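Local coordinates for alginate biosynthesis protein AlgX (Pseudomonas aeruginosa, PDB 4KNC) that takes part in the O-acetylation of the exopolysaccharide alginate and protects the polymer from degradation as it crosses the periplasm, at residues Leu369-Trp374 against Tyr397-Arg402; Leu38-Asp43 against Asn205-Gln210. One frame throughout, in Å; residues are numbered along the deposited sequence.

Contact 1: Leu369-Trp374 against Tyr397-Arg402; sequences LKNTIW and YVFQLR
Leu369, Asn371 and Ile373 face Tyr397 and Phe399 across two strands whose axes pass 10.2 Å apart at 34° from parallel, a spacing too wide for backbone pairing and bridged by side chains. Leu369 and Tyr397 lie alongside each other, pointing opposite ways, and touch twice. Leu369 CB stands over the ring centre in a CH-pi contact, 4.0 Å from the Tyr397 centroid and 6° off the normal. CG lies anti to the backbone N, and this with the turn at chi2 brings Leu369 CD2 to the root of the ring, 3.8 Å from Tyr397 CB. The Tyr397 hydroxyl hydrogen-bonds to the Val366 carbonyl.

Phe399 points its far end toward Asn371 and Ile373, which come obliquely to the same side of its plane. Asn371 OD1 lies 3.8 Å from Phe399 CE1, the amide plane turned 50° from the ring; ND2 donates to Leu383 O, whereas the buried OD1 has no polar partner in the model. Ile373 CD1 comes to 4.2 Å from Phe399 CE2. Strand 368-375 pairs with 412-418 and 380-386, whereas 396-400 edges the sheet containing 355-361. Mainly apolar packing between two antiparallel sheets forms a beta-sandwich core, as in many carbohydrate-binding modules.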
ATOM      1  N   LEU A 369      12.793   9.053   9.781  1.00 55.52           N
ATOM      2  CA  LEU A 369      14.138   8.601  10.150  1.00 44.20           C
ATOM      3  C   LEU A 369      15.165   9.012   9.096  1.00 56.61           C
ATOM      4  O   LEU A 369      15.091   8.568   7.959  1.00 55.82           O
ATOM      5  CB  LEU A 369      14.177   7.088  10.342  1.00 43.70           C
ATOM      6  CG  LEU A 369      15.579   6.515  10.547  1.00 51.18           C
ATOM      7  CD1 LEU A 369      16.201   7.121  11.798  1.00 58.23           C
ATOM      8  CD2 LEU A 369      15.578   4.994  10.625  1.00 49.58           C
ATOM      9  N   LYS A 370      16.121   9.858   9.483  1.00 62.28           N
ATOM     10  CA  LYS A 370      17.166  10.316   8.567  1.00 59.33           C
ATOM     11  C   LYS A 370      18.512   9.681   8.904  1.00 54.39           C
ATOM     12  O   LYS A 370      19.129  10.002   9.929  1.00 51.54           O
ATOM     13  CB  LYS A 370      17.292  11.841   8.589  1.00 62.43           C
ATOM     14  CG  LYS A 370      15.999  12.603   8.360  1.00 67.16           C
ATOM     15  CD  LYS A 370      16.291  14.085   8.164  1.00 80.50           C
ATOM     16  N   ASN A 371      18.957   8.785   8.028  1.00 59.01           N
ATOM     17  CA  ASN A 371      20.162   7.991   8.239  1.00 56.23           C
ATOM     18  C   ASN A 371      21.323   8.420   7.373  1.00 51.16           C
ATOM     19  O   ASN A 371      21.155   8.731   6.195  1.00 59.14           O
ATOM     20  CB  ASN A 371      19.901   6.524   7.900  1.00 57.33           C
ATOM     21  CG  ASN A 371      18.784   5.930   8.705  1.00 60.22           C
ATOM     22  OD1 ASN A 371      18.988   5.501   9.837  1.00 65.66           O
ATOM     23  ND2 ASN A 371      17.593   5.878   8.118  1.00 55.08           N
ATOM     24  N   THR A 372      22.513   8.384   7.942  1.00 50.41           N
ATOM     25  CA  THR A 372      23.714   8.497   7.136  1.00 50.18           C
ATOM     26  C   THR A 372      24.583   7.296   7.416  1.00 56.54           C
ATOM     27  O   THR A 372      24.808   6.949   8.572  1.00 65.13           O
ATOM     28  CB  THR A 372      24.480   9.804   7.413  1.00 44.57           C
ATOM     29  OG1 THR A 372      23.582  10.905   7.253  1.00 52.20           O
ATOM     30  CG2 THR A 372      25.620   9.951   6.424  1.00 51.09           C
ATOM     31  N   ILE A 373      25.044   6.654   6.345  1.00 57.94           N
ATOM     32  CA  ILE A 373      25.843   5.446   6.433  1.00 56.65           C
ATOM     33  C   ILE A 373      27.217   5.673   5.816  1.00 57.54           C
ATOM     34  O   ILE A 373      27.322   5.877   4.605  1.00 52.65           O
ATOM     35  CB  ILE A 373      25.168   4.284   5.678  1.00 53.75           C
ATOM     36  CG1 ILE A 373      23.839   3.906   6.339  1.00 53.76           C
ATOM     37  CG2 ILE A 373      26.080   3.112   5.657  1.00 53.18           C
ATOM     38  CD1 ILE A 373      22.611   4.676   5.807  1.00 50.62           C
ATOM     39  N   TRP A 374      28.259   5.639   6.649  1.00 60.80           N
ATOM     40  CA  TRP A 374      29.638   5.828   6.196  1.00 54.93           C
ATOM     41  C   TRP A 374      30.350   4.497   6.011  1.00 70.23           C
ATOM     42  O   TRP A 374      30.181   3.560   6.816  1.00 75.21           O
ATOM     43  CB  TRP A 374      30.456   6.664   7.195  1.00 53.27           C
ATOM     44  CG  TRP A 374      30.097   8.114   7.238  1.00 65.18           C
ATOM     45  CD1 TRP A 374      29.212   8.713   8.086  1.00 65.60           C
ATOM     46  CD2 TRP A 374      30.615   9.155   6.400  1.00 63.54           C
ATOM     47  NE1 TRP A 374      29.141  10.060   7.824  1.00 67.44           N
ATOM     48  CE2 TRP A 374      29.994  10.356   6.793  1.00 66.16           C
ATOM     49  CE3 TRP A 374      31.537   9.185   5.352  1.00 63.35           C
ATOM     50  CZ2 TRP A 374      30.268  11.576   6.175  1.00 69.34           C
ATOM     51  CZ3 TRP A 374      31.811  10.401   4.744  1.00 64.63           C
ATOM     52  CH2 TRP A 374      31.181  11.574   5.155  1.00 68.51           C
ATOM     53  N   TYR A 397      12.072   0.808  12.606  1.00 63.14           N
ATOM     54  CA  TYR A 397      12.351   0.877  11.177  1.00 51.59           C
ATOM     55  C   TYR A 397      13.369  -0.209  10.914  1.00 44.12           C
ATOM     56  O   TYR A 397      14.150  -0.532  11.805  1.00 52.87           O
ATOM     57  CB  TYR A 397      13.004   2.212  10.826  1.00 47.71           C
ATOM     58  CG  TYR A 397      12.115   3.396  10.996  1.00 46.31           C
ATOM     59  CD1 TYR A 397      11.894   3.950  12.249  1.00 44.05           C
ATOM     60  CD2 TYR A 397      11.478   3.969   9.900  1.00 48.54           C
ATOM     61  CE1 TYR A 397      11.071   5.048  12.405  1.00 43.04           C
ATOM     62  CE2 TYR A 397      10.657   5.062  10.043  1.00 46.22           C
ATOM     63  CZ  TYR A 397      10.452   5.601  11.297  1.00 48.41           C
ATOM     64  OH  TYR A 397       9.625   6.697  11.435  1.00 52.40           O
ATOM     65  N   VAL A 398      13.369  -0.768   9.704  1.00 44.24           N
ATOM     66  CA  VAL A 398      14.334  -1.803   9.316  1.00 43.20           C
ATOM     67  C   VAL A 398      14.711  -1.632   7.847  1.00 44.24           C
ATOM     68  O   VAL A 398      13.840  -1.421   7.008  1.00 51.05           O
ATOM     69  CB  VAL A 398      13.744  -3.220   9.482  1.00 46.10           C
ATOM     70  CG1 VAL A 398      14.762  -4.272   9.070  1.00 48.34           C
ATOM     71  CG2 VAL A 398      13.280  -3.469  10.920  1.00 45.69           C
ATOM     72  N   PHE A 399      15.998  -1.703   7.524  1.00 40.92           N
ATOM     73  CA  PHE A 399      16.411  -1.519   6.127  1.00 42.21           C
ATOM     74  C   PHE A 399      17.723  -2.206   5.788  1.00 47.58           C
ATOM     75  O   PHE A 399      18.590  -2.355   6.640  1.00 48.58           O
ATOM     76  CB  PHE A 399      16.464  -0.027   5.738  1.00 42.34           C
ATOM     77  CG  PHE A 399      17.537   0.766   6.457  1.00 46.94           C
ATOM     78  CD1 PHE A 399      17.277   1.365   7.676  1.00 48.50           C
ATOM     79  CD2 PHE A 399      18.796   0.930   5.897  1.00 50.00           C
ATOM     80  CE1 PHE A 399      18.254   2.112   8.332  1.00 53.61           C
ATOM     81  CE2 PHE A 399      19.780   1.671   6.550  1.00 52.87           C
ATOM     82  CZ  PHE A 399      19.507   2.258   7.769  1.00 51.66           C
ATOM     83  N   GLN A 400      17.866  -2.645   4.543  1.00 52.55           N
ATOM     84  CA  GLN A 400      19.114  -3.262   4.129  1.00 51.19           C
ATOM     85  C   GLN A 400      20.117  -2.174   3.773  1.00 47.06           C
ATOM     86  O   GLN A 400      19.748  -1.120   3.244  1.00 44.73           O
ATOM     87  CB  GLN A 400      18.900  -4.218   2.955  1.00 53.82           C
ATOM     88  CG  GLN A 400      18.560  -3.536   1.644  1.00 70.39           C
ATOM     89  CD  GLN A 400      17.853  -4.458   0.659  1.00 82.43           C
ATOM     90  OE1 GLN A 400      17.386  -4.018  -0.395  1.00 85.16           O
ATOM     91  NE2 GLN A 400      17.763  -5.738   1.003  1.00 82.85           N
ATOM     92  N   LEU A 401      21.384  -2.423   4.094  1.00 46.15           N
ATOM     93  CA  LEU A 401      22.453  -1.537   3.664  1.00 55.35           C
ATOM     94  C   LEU A 401      22.528  -1.637   2.152  1.00 60.47           C
ATOM     95  O   LEU A 401      22.294  -2.705   1.581  1.00 60.96           O
ATOM     96  CB  LEU A 401      23.802  -1.911   4.300  1.00 54.42           C
ATOM     97  CG  LEU A 401      23.949  -1.894   5.832  1.00 55.35           C
ATOM     98  CD1 LEU A 401      25.428  -1.746   6.273  1.00 49.61           C
ATOM     99  CD2 LEU A 401      23.095  -0.821   6.479  1.00 49.36           C
ATOM    100  N   ARG A 402      22.855  -0.517   1.518  1.00 64.48           N
ATOM    101  CA  ARG A 402      22.798  -0.383   0.070  1.00 71.33           C
ATOM    102  C   ARG A 402      23.559  -1.485  -0.648  1.00 76.26           C
ATOM    103  O   ARG A 402      24.684  -1.823  -0.283  1.00 74.64           O
ATOM    104  CB  ARG A 402      23.316   0.992  -0.362  1.00 75.99           C
ATOM    105  CG  ARG A 402      23.155   1.267  -1.845  1.00 83.91           C
ATOM    106  CD  ARG A 402      23.206   2.749  -2.156  1.00 90.67           C
ATOM    107  NE  ARG A 402      23.557   2.979  -3.554  1.00100.83           N
ATOM    108  CZ  ARG A 402      23.707   4.180  -4.102  1.00102.43           C
ATOM    109  NH1 ARG A 402      23.533   5.271  -3.371  1.00101.34           N
ATOM    110  NH2 ARG A 402      24.032   4.287  -5.384  1.00103.14           N
TER

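Contact 2: Leu38-Asp43 against Asn205-Gln210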
ATOM      1  N   LEU A  38      -9.360  18.494 -13.719  1.00 34.96           N
ATOM      2  CA  LEU A  38     -10.753  18.053 -13.586  1.00 35.41           C
ATOM      3  C   LEU A  38     -11.583  18.378 -14.811  1.00 35.74           C
ATOM      4  O   LEU A  38     -11.468  19.464 -15.358  1.00 37.91           O
ATOM      5  CB  LEU A  38     -11.406  18.683 -12.357  1.00 32.01           C
ATOM      6  CG  LEU A  38     -10.798  18.300 -11.009  1.00 37.52           C
ATOM      7  CD1 LEU A  38     -11.265  19.297  -9.955  1.00 32.22           C
ATOM      8  CD2 LEU A  38     -11.190  16.858 -10.618  1.00 31.56           C
ATOM      9  N   VAL A  39     -12.391  17.416 -15.251  1.00 39.36           N
ATOM     10  CA  VAL A  39     -13.361  17.634 -16.318  1.00 40.85           C
ATOM     11  C   VAL A  39     -14.760  17.235 -15.848  1.00 42.94           C
ATOM     12  O   VAL A  39     -14.926  16.306 -15.056  1.00 42.65           O
ATOM     13  CB  VAL A  39     -12.999  16.903 -17.632  1.00 35.32           C
ATOM     14  CG1 VAL A  39     -11.696  17.427 -18.187  1.00 35.45           C
ATOM     15  CG2 VAL A  39     -12.924  15.401 -17.427  1.00 38.74           C
ATOM     16  N   GLN A  40     -15.752  17.969 -16.337  1.00 37.59           N
ATOM     17  CA  GLN A  40     -17.143  17.819 -15.935  1.00 41.22           C
ATOM     18  C   GLN A  40     -17.798  16.798 -16.827  1.00 35.49           C
ATOM     19  O   GLN A  40     -17.900  16.996 -18.036  1.00 43.64           O
ATOM     20  CB  GLN A  40     -17.877  19.162 -16.099  1.00 50.29           C
ATOM     21  CG  GLN A  40     -19.361  19.132 -15.755  1.00 64.47           C
ATOM     22  CD  GLN A  40     -19.625  19.099 -14.250  1.00 71.63           C
ATOM     23  OE1 GLN A  40     -19.425  20.095 -13.537  1.00 64.30           O
ATOM     24  NE2 GLN A  40     -20.078  17.944 -13.761  1.00 71.57           N
ATOM     25  N   ALA A  41     -18.243  15.693 -16.247  1.00 45.12           N
ATOM     26  CA  ALA A  41     -18.920  14.677 -17.042  1.00 43.10           C
ATOM     27  C   ALA A  41     -20.430  14.779 -16.851  1.00 45.12           C
ATOM     28  O   ALA A  41     -20.949  15.842 -16.510  1.00 47.59           O
ATOM     29  CB  ALA A  41     -18.410  13.299 -16.689  1.00 44.54           C
ATOM     30  N   GLN A  42     -21.144  13.685 -17.070  1.00 47.01           N
ATOM     31  CA  GLN A  42     -22.596  13.727 -16.952  1.00 52.14           C
ATOM     32  C   GLN A  42     -23.002  13.921 -15.496  1.00 55.74           C
ATOM     33  O   GLN A  42     -22.322  13.433 -14.589  1.00 54.70           O
ATOM     34  CB  GLN A  42     -23.220  12.460 -17.533  1.00 52.45           C
ATOM     35  CG  GLN A  42     -22.961  12.279 -19.014  1.00 57.91           C
ATOM     36  CD  GLN A  42     -23.671  11.059 -19.583  1.00 67.45           C
ATOM     37  OE1 GLN A  42     -23.267   9.923 -19.339  1.00 68.76           O
ATOM     38  NE2 GLN A  42     -24.741  11.292 -20.338  1.00 67.19           N
ATOM     39  N   ASP A  43     -24.099  14.643 -15.279  1.00 57.11           N
ATOM     40  CA  ASP A  43     -24.593  14.889 -13.932  1.00 66.46           C
ATOM     41  C   ASP A  43     -23.488  15.607 -13.144  1.00 65.02           C
ATOM     42  O   ASP A  43     -22.837  16.512 -13.670  1.00 72.99           O
ATOM     43  CB  ASP A  43     -25.023  13.557 -13.291  1.00 85.92           C
ATOM     44  CG  ASP A  43     -25.644  13.729 -11.923  1.00103.93           C
ATOM     45  OD1 ASP A  43     -26.823  14.138 -11.839  1.00111.31           O
ATOM     46  OD2 ASP A  43     -24.938  13.450 -10.930  1.00106.77           O
ATOM     47  N   ASN A 205     -17.612  26.324  -7.181  1.00 57.55           N
ATOM     48  CA  ASN A 205     -18.708  25.397  -7.435  1.00 56.20           C
ATOM     49  C   ASN A 205     -19.213  24.762  -6.143  1.00 51.90           C
ATOM     50  O   ASN A 205     -18.540  24.788  -5.114  1.00 56.15           O
ATOM     51  CB  ASN A 205     -18.280  24.311  -8.429  1.00 56.05           C
ATOM     52  CG  ASN A 205     -18.079  24.854  -9.824  1.00 70.63           C
ATOM     53  OD1 ASN A 205     -17.846  26.047 -10.002  1.00 88.05           O
ATOM     54  ND2 ASN A 205     -18.183  23.990 -10.822  1.00 69.53           N
ATOM     55  N   SER A 206     -20.409  24.198  -6.197  1.00 50.13           N
ATOM     56  CA  SER A 206     -20.965  23.517  -5.041  1.00 54.77           C
ATOM     57  C   SER A 206     -21.614  22.224  -5.515  1.00 50.85           C
ATOM     58  O   SER A 206     -22.416  22.243  -6.445  1.00 57.66           O
ATOM     59  CB  SER A 206     -21.995  24.409  -4.350  1.00 57.32           C
ATOM     60  OG  SER A 206     -22.186  24.007  -3.008  1.00 57.69           O
ATOM     61  N   TYR A 207     -21.251  21.102  -4.896  1.00 48.05           N
ATOM     62  CA  TYR A 207     -21.810  19.807  -5.289  1.00 42.42           C
ATOM     63  C   TYR A 207     -22.497  19.105  -4.112  1.00 39.98           C
ATOM     64  O   TYR A 207     -22.130  19.292  -2.948  1.00 38.19           O
ATOM     65  CB  TYR A 207     -20.734  18.904  -5.921  1.00 46.35           C
ATOM     66  CG  TYR A 207     -20.147  19.413  -7.238  1.00 38.91           C
ATOM     67  CD1 TYR A 207     -19.025  20.248  -7.252  1.00 39.45           C
ATOM     68  CD2 TYR A 207     -20.709  19.053  -8.459  1.00 42.29           C
ATOM     69  CE1 TYR A 207     -18.484  20.717  -8.455  1.00 43.69           C
ATOM     70  CE2 TYR A 207     -20.174  19.508  -9.662  1.00 48.60           C
ATOM     71  CZ  TYR A 207     -19.064  20.338  -9.654  1.00 47.67           C
ATOM     72  OH  TYR A 207     -18.544  20.782 -10.849  1.00 50.43           O
ATOM     73  N   ALA A 208     -23.505  18.300  -4.424  1.00 42.19           N
ATOM     74  CA  ALA A 208     -24.260  17.589  -3.397  1.00 45.52           C
ATOM     75  C   ALA A 208     -23.443  16.496  -2.724  1.00 49.11           C
ATOM     76  O   ALA A 208     -22.713  15.756  -3.390  1.00 48.75           O
ATOM     77  CB  ALA A 208     -25.525  16.985  -3.994  1.00 35.01           C
ATOM     78  N   THR A 209     -23.581  16.396  -1.405  1.00 46.08           N
ATOM     79  CA  THR A 209     -23.064  15.254  -0.665  1.00 51.26           C
ATOM     80  C   THR A 209     -23.805  13.998  -1.107  1.00 46.54           C
ATOM     81  O   THR A 209     -25.029  14.000  -1.204  1.00 45.38           O
ATOM     82  CB  THR A 209     -23.295  15.421   0.835  1.00 42.07           C
ATOM     83  OG1 THR A 209     -22.647  16.609   1.275  1.00 39.88           O
ATOM     84  CG2 THR A 209     -22.752  14.219   1.613  1.00 30.85           C
ATOM     85  N   GLN A 210     -23.062  12.934  -1.380  1.00 43.47           N
ATOM     86  CA  GLN A 210     -23.669  11.657  -1.750  1.00 48.11           C
ATOM     87  C   GLN A 210     -23.965  10.794  -0.529  1.00 41.66           C
ATOM     88  O   GLN A 210     -23.185  10.751   0.425  1.00 38.34           O
ATOM     89  CB  GLN A 210     -22.741  10.877  -2.680  1.00 51.85           C
ATOM     90  CG  GLN A 210     -22.971  11.111  -4.152  1.00 52.20           C
ATOM     91  CD  GLN A 210     -22.282  10.057  -5.012  1.00 44.60           C
ATOM     92  OE1 GLN A 210     -21.081  10.144  -5.278  1.00 39.93           O
ATOM     93  NE2 GLN A 210     -23.043   9.061  -5.453  1.00 38.96           N
TER
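Gln40 and Tyr207 reach toward one another and meet through a single hydrogen bond, Tyr207 OH donating to Gln40 OE1 at 2.9 Å. The acceptor sits at the ring edge, in the plane of the Tyr207 ring, while the amide plane is turned 37° from that ring. At the acceptor, the C=O...donor angle is 140° and the donor is somewhat tilted from the carbonyl plane. The reach of Gln40 follows from its torsions: CG is anti to the backbone N, the bend at chi2 carries the amide toward the phenol, and its rotation presents OE1.

Asn205 supplies a second bond to the same hydroxyl. Its ND2 donates to Tyr207 OH over 3.2 Å, with an N-H...acceptor angle of 162°, and the oxygen lies nearly in the Asn205 amide plane. Tyr207 OH thus gives one bond and receives another, two constraints on the position of the phenol; Asn205 ND2 also hydrogen-bonds to Asn16 O.

The Tyr207 ring stacks with His196 of helix 194-203 and touches Leu46 of the strand paired with 38-40. With 69 Å² buried, the contact is a small polar link at the surface of the SGNH hydrolase-like domain. It ties the short antiparallel hairpin 38-40/46-48 to the loop between helix 194-203 and strand 210-220, with the Tyr207 side chain about 10 Å from that of Asp148, the inferred active-site aspartate.

The two contacts sit in different domains, on opposite sides of the chain's centre, with their centres 45 Å apart and their nearest atoms about 32 Å apart. Both segments of contact 2, in the N-terminal SGNH hydrolase-like domain, come earlier in the sequence than those of contact 1, in the C-terminal carbohydrate-binding module. No sheet is common to both. Contact 1 joins two four-stranded antiparallel sheets through a buried interior, whereas contact 2 links a two-stranded hairpin to a loop at the surface. This separation fits a protein with a probable acetyltransferase domain and a separate module that may bind alginate.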